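Local coordinates for inositol monophosphatase family protein (Staphylococcus aureus, PDB 5I3S) that probably hydrolyses inositol monophosphate or related small phosphate esters in a metal-dependent manner, as a member of the inositol monophosphatase family, at residues A[184-192]-A[208-219]. Numbering follows the deposited sequence.
Sequences AALEIVSVA and DFAGGLVILYEV
Leu-186 O takes two hydrogen bonds on the back of the helix whose front, with Ala-185, Ile-188 and Ala-192, packs against 208-219. Ser-190 N reaches it at 2.8 Å; Ser-190 OG comes from the other face of the carbonyl plane, tilted 29° from it, at 2.9 Å from the same Leu-186 O. Across the contact there is no hydrogen bond. The two helix segments run nearly parallel, at 13°, with axes approaching to 8.3 Å. Small residues at the interface are consistent with that closeness: at Gly-212 no side chain separates the backbones, and Ile-188 CG2 lies on its peptide, 3.5 Å from Gly-212 O. In Ile-188 a chi1 of -68° sets CG1 beside the backbone N and leaves CG2 anti to it; CG1 carries CD1 to 3.7 Å from Phe-209 CB. Ala-185 rests against Asp-208 O, just before the kink at Gly-211 and Gly-212. At the far end Ala-192 CB meets Ile-215 CG2 at 3.8 Å, and Val-219, just past the helix, sets CG2 3.4 Å from Ala-192 O. A phosphate ion, probably from the crystallisation liquor, lies about 5 Å from the Ala-184 side chain; Ala-185 N hydrogen-bonds to Asp-86 OD2, and Asp-208 OD2 lies close to Asp-83 and Asp-86, an acidic cluster consistent with the family's metal site. The pair forms the helical layer between the two sheets of the alpha-beta-alpha-beta-alpha sugar phosphatase fold, Val-189 and Ile-215 touching Val-115 and Tyr-124 of strands 109-117 and 122-127, Ile-188 and Val-191 touching Tyr-199 of strand 198-201.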
# COMPACT_ATOMS: atom_id res chain seq x y z
N ALA A 184 -1.09 8.37 6.55
CA ALA A 184 -2.16 8.22 7.50
C ALA A 184 -3.49 8.79 7.03
O ALA A 184 -4.52 8.13 7.18
CB ALA A 184 -1.76 8.80 8.85
N ALA A 185 -3.45 9.97 6.42
CA ALA A 185 -4.67 10.61 5.92
C ALA A 185 -5.33 9.79 4.81
O ALA A 185 -6.59 9.62 4.79
CB ALA A 185 -4.35 12.01 5.41
N LEU A 186 -4.49 9.27 3.89
CA LEU A 186 -4.98 8.34 2.84
C LEU A 186 -5.41 6.97 3.39
O LEU A 186 -6.31 6.34 2.86
CB LEU A 186 -3.97 8.20 1.69
CG LEU A 186 -3.91 9.49 0.86
CD1 LEU A 186 -2.65 9.51 -0.02
CD2 LEU A 186 -5.19 9.69 0.04
N GLU A 187 -4.78 6.50 4.46
CA GLU A 187 -5.25 5.24 5.11
C GLU A 187 -6.62 5.38 5.79
O GLU A 187 -7.43 4.46 5.76
CB GLU A 187 -4.18 4.67 6.05
CG GLU A 187 -3.05 4.00 5.27
CD GLU A 187 -1.70 4.05 5.96
OE1 GLU A 187 -1.30 5.11 6.53
OE2 GLU A 187 -1.02 3.03 5.92
N ILE A 188 -6.87 6.52 6.40
CA ILE A 188 -8.15 6.82 7.04
C ILE A 188 -9.21 6.97 5.92
O ILE A 188 -10.29 6.44 6.02
CB ILE A 188 -8.02 8.10 7.90
CG1 ILE A 188 -7.12 7.86 9.10
CG2 ILE A 188 -9.38 8.67 8.34
CD1 ILE A 188 -6.76 9.16 9.83
N VAL A 189 -8.89 7.66 4.84
CA VAL A 189 -9.77 7.63 3.66
C VAL A 189 -9.98 6.22 3.06
O VAL A 189 -11.10 5.92 2.64
CB VAL A 189 -9.26 8.58 2.57
CG1 VAL A 189 -9.92 8.32 1.22
CG2 VAL A 189 -9.49 10.00 3.01
N SER A 190 -8.96 5.35 3.02
CA SER A 190 -9.17 3.96 2.62
C SER A 190 -10.19 3.26 3.49
O SER A 190 -10.93 2.38 3.02
CB SER A 190 -7.90 3.15 2.69
OG SER A 190 -6.93 3.65 1.82
N VAL A 191 -10.28 3.63 4.77
CA VAL A 191 -11.41 3.11 5.57
C VAL A 191 -12.74 3.73 5.10
O VAL A 191 -13.72 3.02 4.90
CB VAL A 191 -11.16 3.23 7.09
CG1 VAL A 191 -12.26 2.53 7.90
CG2 VAL A 191 -9.84 2.55 7.45
N ALA A 192 -12.77 5.03 4.91
CA ALA A 192 -13.97 5.67 4.43
C ALA A 192 -14.47 5.10 3.09
O ALA A 192 -15.68 5.02 2.92
CB ALA A 192 -13.81 7.17 4.32
N ASP A 208 -2.62 14.99 10.84
CA ASP A 208 -2.73 13.77 10.04
C ASP A 208 -4.14 13.11 10.07
O ASP A 208 -4.50 12.41 9.13
CB ASP A 208 -1.68 12.76 10.46
CG ASP A 208 -0.24 13.28 10.26
OD1 ASP A 208 0.53 13.11 11.22
OD2 ASP A 208 0.08 13.88 9.22
N PHE A 209 -4.94 13.35 11.09
CA PHE A 209 -6.26 12.77 11.11
C PHE A 209 -7.42 13.70 10.96
O PHE A 209 -8.51 13.23 10.64
CB PHE A 209 -6.47 11.88 12.33
CG PHE A 209 -6.27 12.57 13.64
CD1 PHE A 209 -7.23 13.41 14.15
CD2 PHE A 209 -5.10 12.33 14.37
CE1 PHE A 209 -7.06 13.99 15.39
CE2 PHE A 209 -4.91 12.93 15.60
CZ PHE A 209 -5.91 13.75 16.11
N ALA A 210 -7.21 15.00 11.14
CA ALA A 210 -8.34 15.94 11.16
C ALA A 210 -9.21 15.91 9.92
O ALA A 210 -10.41 15.79 10.03
CB ALA A 210 -7.86 17.35 11.43
N GLY A 211 -8.60 16.02 8.74
CA GLY A 211 -9.37 15.97 7.47
C GLY A 211 -10.00 14.64 7.26
O GLY A 211 -11.21 14.54 7.04
N GLY A 212 -9.19 13.57 7.38
CA GLY A 212 -9.70 12.25 7.15
C GLY A 212 -10.91 11.87 8.00
O GLY A 212 -11.80 11.13 7.55
N LEU A 213 -10.88 12.33 9.26
CA LEU A 213 -11.89 12.00 10.25
C LEU A 213 -13.30 12.47 9.86
O LEU A 213 -14.28 11.77 10.10
CB LEU A 213 -11.52 12.57 11.60
CG LEU A 213 -11.57 11.59 12.73
CD1 LEU A 213 -10.74 10.32 12.53
CD2 LEU A 213 -11.10 12.36 13.96
N VAL A 214 -13.39 13.64 9.24
CA VAL A 214 -14.70 14.21 8.85
C VAL A 214 -15.32 13.35 7.77
O VAL A 214 -16.54 13.05 7.81
CB VAL A 214 -14.55 15.70 8.39
CG1 VAL A 214 -15.90 16.31 7.97
CG2 VAL A 214 -13.91 16.54 9.49
N ILE A 215 -14.48 12.91 6.83
CA ILE A 215 -14.89 12.02 5.72
C ILE A 215 -15.35 10.65 6.27
O ILE A 215 -16.44 10.14 5.95
CB ILE A 215 -13.73 11.91 4.67
CG1 ILE A 215 -13.47 13.28 4.00
CG2 ILE A 215 -14.04 10.88 3.60
CD1 ILE A 215 -12.09 13.53 3.46
N LEU A 216 -14.54 10.08 7.13
CA LEU A 216 -14.88 8.83 7.80
C LEU A 216 -16.22 8.91 8.47
O LEU A 216 -17.03 8.03 8.32
CB LEU A 216 -13.80 8.54 8.89
CG LEU A 216 -13.52 7.15 9.45
CD1 LEU A 216 -13.54 7.08 10.97
CD2 LEU A 216 -14.36 6.04 8.83
N TYR A 217 -16.46 9.96 9.23
CA TYR A 217 -17.68 10.04 10.01
C TYR A 217 -18.95 10.20 9.08
O TYR A 217 -19.99 9.58 9.36
CB TYR A 217 -17.57 11.12 11.10
CG TYR A 217 -16.75 10.73 12.38
CD1 TYR A 217 -16.66 9.41 12.89
CD2 TYR A 217 -16.16 11.73 13.12
N GLU A 218 -18.83 10.90 7.96
CA GLU A 218 -19.93 10.95 6.98
C GLU A 218 -20.34 9.62 6.37
O GLU A 218 -21.52 9.47 6.06
CB GLU A 218 -19.68 11.95 5.88
CG GLU A 218 -19.67 13.36 6.40
CD GLU A 218 -21.02 13.78 7.03
OE1 GLU A 218 -22.07 13.70 6.34
OE2 GLU A 218 -21.00 14.21 8.21
N VAL A 219 -19.45 8.63 6.29
CA VAL A 219 -19.89 7.28 5.88
C VAL A 219 -20.18 6.33 7.05
O VAL A 219 -20.17 5.09 6.89
CB VAL A 219 -18.93 6.60 4.87
CG1 VAL A 219 -18.85 7.42 3.58
CG2 VAL A 219 -17.55 6.39 5.46